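Local atomic coordinates of PatF (Prochloron didemni, PDB entry 4BG2), a protein that belongs to the cyanobactin prenyltransferase-like family and is linked to patellamide biosynthesis, although its own enzymatic activity remains uncertain. Residues Asp163-Val175 with Lys204-Leu216. Numbering follows the deposited sequence.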
loop_
_atom_site.group_PDB
_atom_site.type_symbol
_atom_site.label_atom_id
_atom_site.label_comp_id
_atom_site.label_asym_id
_atom_site.label_seq_id
_atom_site.Cartn_x
_atom_site.Cartn_y
_atom_site.Cartn_z
ATOM N N ASP A 163 -8.987 -23.285 7.886
ATOM C CA ASP A 163 -9.801 -23.586 6.702
ATOM C C ASP A 163 -10.568 -22.347 6.226
ATOM O O ASP A 163 -10.477 -21.971 5.053
ATOM C CB ASP A 163 -10.810 -24.698 7.017
ATOM C CG ASP A 163 -10.167 -26.078 7.124
ATOM O OD1 ASP A 163 -9.011 -26.239 6.674
ATOM O OD2 ASP A 163 -10.835 -27.007 7.635
ATOM N N GLU A 164 -11.311 -21.724 7.144
ATOM C CA GLU A 164 -12.095 -20.519 6.846
ATOM C C GLU A 164 -11.240 -19.350 6.283
ATOM O O GLU A 164 -11.588 -18.722 5.280
ATOM C CB GLU A 164 -12.820 -20.072 8.109
ATOM C CG GLU A 164 -13.836 -18.951 7.913
ATOM C CD GLU A 164 -14.424 -18.427 9.237
ATOM O OE1 GLU A 164 -13.926 -18.795 10.331
ATOM O OE2 GLU A 164 -15.384 -17.624 9.180
ATOM N N LEU A 165 -10.126 -19.056 6.940
ATOM C CA LEU A 165 -9.275 -17.959 6.491
ATOM C C LEU A 165 -8.547 -18.324 5.178
ATOM O O LEU A 165 -8.384 -17.490 4.316
ATOM C CB LEU A 165 -8.291 -17.574 7.595
ATOM C CG LEU A 165 -7.353 -16.412 7.312
ATOM C CD1 LEU A 165 -8.105 -15.202 6.744
ATOM C CD2 LEU A 165 -6.611 -16.055 8.601
ATOM N N THR A 166 -8.147 -19.577 5.021
ATOM C CA THR A 166 -7.501 -19.993 3.786
ATOM C C THR A 166 -8.383 -19.716 2.584
ATOM O O THR A 166 -7.914 -19.189 1.573
ATOM C CB THR A 166 -7.113 -21.481 3.827
ATOM O OG1 THR A 166 -6.203 -21.686 4.908
ATOM C CG2 THR A 166 -6.440 -21.930 2.519
ATOM N N ARG A 167 -9.669 -20.039 2.705
ATOM C CA ARG A 167 -10.634 -19.773 1.632
ATOM C C ARG A 167 -10.810 -18.280 1.370
ATOM O O ARG A 167 -10.895 -17.866 0.224
ATOM C CB ARG A 167 -11.998 -20.426 1.938
ATOM C CG ARG A 167 -11.934 -21.952 2.007
ATOM C CD ARG A 167 -11.564 -22.590 0.665
ATOM N NE ARG A 167 -12.608 -22.358 -0.340
ATOM C CZ ARG A 167 -12.426 -22.382 -1.660
ATOM N NH1 ARG A 167 -11.222 -22.624 -2.183
ATOM N NH2 ARG A 167 -13.460 -22.148 -2.466
ATOM N N VAL A 168 -10.875 -17.477 2.426
ATOM C CA VAL A 168 -10.914 -16.027 2.252
ATOM C C VAL A 168 -9.698 -15.563 1.451
ATOM O O VAL A 168 -9.824 -14.765 0.518
ATOM C CB VAL A 168 -10.967 -15.275 3.599
ATOM C CG1 VAL A 168 -10.842 -13.787 3.377
ATOM C CG2 VAL A 168 -12.266 -15.594 4.367
ATOM N N LEU A 169 -8.522 -16.047 1.824
ATOM C CA LEU A 169 -7.282 -15.645 1.136
ATOM C C LEU A 169 -7.244 -16.169 -0.303
ATOM O O LEU A 169 -6.844 -15.457 -1.216
ATOM C CB LEU A 169 -6.051 -16.136 1.912
ATOM C CG LEU A 169 -5.948 -15.606 3.330
ATOM C CD1 LEU A 169 -4.733 -16.146 4.049
ATOM C CD2 LEU A 169 -5.942 -14.083 3.348
ATOM N N LEU A 170 -7.653 -17.417 -0.508
ATOM C CA LEU A 170 -7.594 -18.011 -1.850
ATOM C C LEU A 170 -8.602 -17.361 -2.810
ATOM O O LEU A 170 -8.325 -17.242 -4.003
ATOM C CB LEU A 170 -7.839 -19.523 -1.791
ATOM C CG LEU A 170 -6.702 -20.438 -1.322
ATOM C CD1 LEU A 170 -7.173 -21.888 -1.287
ATOM C CD2 LEU A 170 -5.484 -20.296 -2.225
ATOM N N ARG A 171 -9.758 -16.932 -2.292
ATOM C CA ARG A 171 -10.851 -16.439 -3.130
ATOM C C ARG A 171 -10.940 -14.909 -3.247
ATOM O O ARG A 171 -11.257 -14.413 -4.318
ATOM C CB ARG A 171 -12.198 -16.960 -2.623
ATOM C CG ARG A 171 -12.382 -18.479 -2.648
ATOM C CD ARG A 171 -12.227 -19.098 -4.030
ATOM N NE ARG A 171 -12.971 -18.371 -5.067
ATOM C CZ ARG A 171 -12.889 -18.620 -6.379
ATOM N NH1 ARG A 171 -12.107 -19.588 -6.842
ATOM N NH2 ARG A 171 -13.597 -17.897 -7.236
ATOM N N ASP A 172 -10.662 -14.159 -2.177
ATOM C CA ASP A 172 -10.890 -12.699 -2.177
ATOM C C ASP A 172 -9.631 -11.813 -2.218
ATOM O O ASP A 172 -9.741 -10.580 -2.189
ATOM C CB ASP A 172 -11.757 -12.317 -0.976
ATOM C CG ASP A 172 -13.206 -12.828 -1.105
ATOM O OD1 ASP A 172 -13.609 -13.313 -2.201
ATOM O OD2 ASP A 172 -13.945 -12.736 -0.104
ATOM N N THR A 173 -8.447 -12.426 -2.300
ATOM C CA THR A 173 -7.189 -11.662 -2.380
ATOM C C THR A 173 -7.226 -10.828 -3.640
ATOM O O THR A 173 -7.345 -11.343 -4.745
ATOM C CB THR A 173 -5.944 -12.579 -2.322
ATOM O OG1 THR A 173 -5.826 -13.096 -1.005
ATOM C CG2 THR A 173 -4.652 -11.831 -2.644
HETATM N N MSE A 174 -7.151 -9.518 -3.461
HETATM C CA MSE A 174 -7.146 -8.585 -4.582
HETATM C C MSE A 174 -5.841 -7.814 -4.678
HETATM O O MSE A 174 -5.561 -7.222 -5.694
HETATM C CB MSE A 174 -8.296 -7.605 -4.389
HETATM C CG MSE A 174 -9.021 -7.274 -5.682
HETATM SE SE MSE A 174 -10.539 -6.086 -5.167
HETATM C CE MSE A 174 -9.449 -4.459 -4.923
ATOM N N VAL A 175 -5.063 -7.802 -3.609
ATOM C CA VAL A 175 -3.756 -7.168 -3.604
ATOM C C VAL A 175 -2.771 -8.122 -2.920
ATOM O O VAL A 175 -3.090 -8.746 -1.911
ATOM C CB VAL A 175 -3.740 -5.823 -2.813
ATOM C CG1 VAL A 175 -2.466 -5.060 -3.100
ATOM C CG2 VAL A 175 -4.932 -4.946 -3.125
ATOM N N LYS A 204 -15.565 -10.876 -5.750
ATOM C CA LYS A 204 -14.774 -10.883 -4.529
ATOM C C LYS A 204 -15.383 -10.061 -3.385
ATOM O O LYS A 204 -15.944 -8.986 -3.603
ATOM C CB LYS A 204 -13.340 -10.416 -4.806
ATOM C CG LYS A 204 -12.592 -11.417 -5.664
ATOM C CD LYS A 204 -11.160 -11.015 -5.938
ATOM C CE LYS A 204 -10.554 -12.007 -6.929
ATOM N NZ LYS A 204 -9.365 -11.430 -7.569
ATOM N N GLY A 205 -15.273 -10.590 -2.169
ATOM C CA GLY A 205 -15.603 -9.832 -0.966
ATOM C C GLY A 205 -16.481 -10.566 0.019
ATOM O O GLY A 205 -16.395 -10.337 1.227
ATOM N N LYS A 206 -17.332 -11.442 -0.480
ATOM C CA LYS A 206 -18.326 -12.089 0.365
ATOM C C LYS A 206 -17.705 -13.026 1.385
ATOM O O LYS A 206 -18.223 -13.137 2.493
ATOM C CB LYS A 206 -19.403 -12.777 -0.492
ATOM C CG LYS A 206 -20.219 -11.754 -1.276
ATOM C CD LYS A 206 -21.617 -12.215 -1.627
ATOM C CE LYS A 206 -22.341 -11.126 -2.403
ATOM N NZ LYS A 206 -23.580 -11.644 -3.045
ATOM N N HIS A 207 -16.588 -13.685 1.049
ATOM C CA HIS A 207 -15.891 -14.517 2.040
ATOM C C HIS A 207 -15.279 -13.665 3.146
ATOM O O HIS A 207 -15.354 -14.031 4.322
ATOM C CB HIS A 207 -14.822 -15.398 1.409
ATOM C CG HIS A 207 -15.350 -16.363 0.394
ATOM N ND1 HIS A 207 -16.120 -17.456 0.730
ATOM C CD2 HIS A 207 -15.181 -16.421 -0.946
ATOM C CE1 HIS A 207 -16.434 -18.124 -0.366
ATOM N NE2 HIS A 207 -15.852 -17.533 -1.392
ATOM N N LEU A 208 -14.693 -12.528 2.778
ATOM C CA LEU A 208 -14.127 -11.608 3.754
ATOM C C LEU A 208 -15.224 -10.973 4.628
ATOM O O LEU A 208 -15.037 -10.827 5.830
ATOM C CB LEU A 208 -13.284 -10.508 3.081
ATOM C CG LEU A 208 -12.690 -9.434 4.022
ATOM C CD1 LEU A 208 -11.854 -10.041 5.141
ATOM C CD2 LEU A 208 -11.854 -8.417 3.262
ATOM N N GLU A 209 -16.327 -10.571 4.023
ATOM C CA GLU A 209 -17.475 -10.028 4.758
ATOM C C GLU A 209 -17.948 -11.018 5.811
ATOM O O GLU A 209 -18.125 -10.650 6.982
ATOM C CB GLU A 209 -18.653 -9.725 3.827
ATOM C CG GLU A 209 -18.495 -8.457 3.008
ATOM C CD GLU A 209 -19.565 -8.290 1.935
ATOM O OE1 GLU A 209 -20.674 -8.883 2.075
ATOM O OE2 GLU A 209 -19.287 -7.567 0.947
ATOM N N GLN A 210 -18.139 -12.270 5.382
ATOM C CA GLN A 210 -18.610 -13.325 6.288
ATOM C C GLN A 210 -17.622 -13.572 7.409
ATOM O O GLN A 210 -18.027 -13.735 8.553
ATOM C CB GLN A 210 -18.891 -14.658 5.567
ATOM C CG GLN A 210 -20.322 -14.828 5.133
ATOM C CD GLN A 210 -21.353 -14.512 6.220
ATOM O OE1 GLN A 210 -21.374 -15.133 7.297
ATOM N NE2 GLN A 210 -22.229 -13.548 5.926
ATOM N N TYR A 211 -16.339 -13.631 7.057
ATOM C CA TYR A 211 -15.284 -13.876 8.027
ATOM C C TYR A 211 -15.270 -12.754 9.057
ATOM O O TYR A 211 -15.172 -12.994 10.257
ATOM C CB TYR A 211 -13.919 -13.968 7.319
ATOM C CG TYR A 211 -12.773 -14.120 8.277
ATOM C CD1 TYR A 211 -12.361 -15.372 8.697
ATOM C CD2 TYR A 211 -12.130 -13.007 8.802
ATOM C CE1 TYR A 211 -11.316 -15.521 9.603
ATOM C CE2 TYR A 211 -11.095 -13.148 9.714
ATOM C CZ TYR A 211 -10.695 -14.405 10.110
ATOM O OH TYR A 211 -9.658 -14.554 10.993
ATOM N N THR A 212 -15.395 -11.532 8.561
ATOM C CA THR A 212 -15.502 -10.351 9.379
ATOM C C THR A 212 -16.702 -10.412 10.336
ATOM O O THR A 212 -16.562 -10.201 11.543
ATOM C CB THR A 212 -15.578 -9.104 8.483
ATOM O OG1 THR A 212 -14.355 -9.000 7.761
ATOM C CG2 THR A 212 -15.775 -7.818 9.310
ATOM N N GLN A 213 -17.860 -10.713 9.798
ATOM C CA GLN A 213 -19.076 -10.787 10.624
ATOM C C GLN A 213 -18.950 -11.830 11.719
ATOM O O GLN A 213 -19.288 -11.555 12.850
ATOM C CB GLN A 213 -20.294 -11.076 9.769
ATOM C CG GLN A 213 -20.626 -9.947 8.820
ATOM C CD GLN A 213 -21.633 -10.381 7.763
ATOM O OE1 GLN A 213 -21.379 -11.294 6.969
ATOM N NE2 GLN A 213 -22.786 -9.750 7.759
ATOM N N LYS A 214 -18.425 -13.007 11.385
ATOM C CA LYS A 214 -18.263 -14.090 12.366
ATOM C C LYS A 214 -17.119 -13.908 13.352
ATOM O O LYS A 214 -17.217 -14.342 14.495
ATOM C CB LYS A 214 -18.070 -15.427 11.650
ATOM C CG LYS A 214 -19.274 -15.873 10.839
ATOM C CD LYS A 214 -18.899 -17.039 9.937
ATOM C CE LYS A 214 -20.119 -17.642 9.256
ATOM N NZ LYS A 214 -19.743 -18.837 8.442
ATOM N N ASN A 215 -16.020 -13.292 12.919
ATOM C CA ASN A 215 -14.801 -13.360 13.704
ATOM C C ASN A 215 -14.286 -12.052 14.279
ATOM O O ASN A 215 -13.529 -12.078 15.231
ATOM C CB ASN A 215 -13.698 -14.042 12.880
ATOM C CG ASN A 215 -14.123 -15.417 12.386
ATOM O OD1 ASN A 215 -13.855 -16.415 13.029
ATOM N ND2 ASN A 215 -14.827 -15.465 11.272
ATOM N N LEU A 216 -14.622 -10.921 13.673
ATOM C CA LEU A 216 -13.974 -9.680 14.050
ATOM C C LEU A 216 -14.860 -8.887 15.002
ATOM O O LEU A 216 -16.037 -9.173 15.140
ATOM C CB LEU A 216 -13.606 -8.848 12.826
ATOM C CG LEU A 216 -12.534 -9.437 11.909
ATOM C CD1 LEU A 216 -12.139 -8.413 10.861
ATOM C CD2 LEU A 216 -11.307 -9.928 12.680
#
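With CG opposite its carbonyl carbon (chi1 -69°), Asp172 swings its carboxylate over the start of helix 206-215, while Tyr211, CG opposite the backbone N (chi1 176°), takes Glu164 CG at its ring edge, in plane. Asp172 OD2 accepts Leu208 N at 3.0 Å, nearly in line with its C-O bond; OD1 receives Gly205 N at 3.2 Å from well above the carboxylate plane. This buried carboxylate thus serves the first turn, Gly205 being the N-cap, where the helix dipole would probably favour its charge. With an alanine in its place, the N-H groups of Gly205 and Leu208 would probably lose these acceptors. Asp172 OD1 also lies at the His207 ring edge, near its plane, and Arg171 CB approaches His207 CD2 obliquely (3.5 Å), its guanidinium turning off to Glu147 and Asp145. The helices run roughly antiparallel (150°) outside a ten-stranded antiparallel barrel, consistent with the ABBA prenyltransferase fold; helix 163-172 leads into strand 173-181. Between them Val168 packs CG2 3.8 Å from Tyr211 CB and CG1 4.1 Å from Leu208 CB. Leu165 CD1 and Asn215 ND2 sit over opposite Tyr211 faces, both offset toward the rim; that amide donates to Glu164 OE2 (3.1 Å) and Tyr211 O.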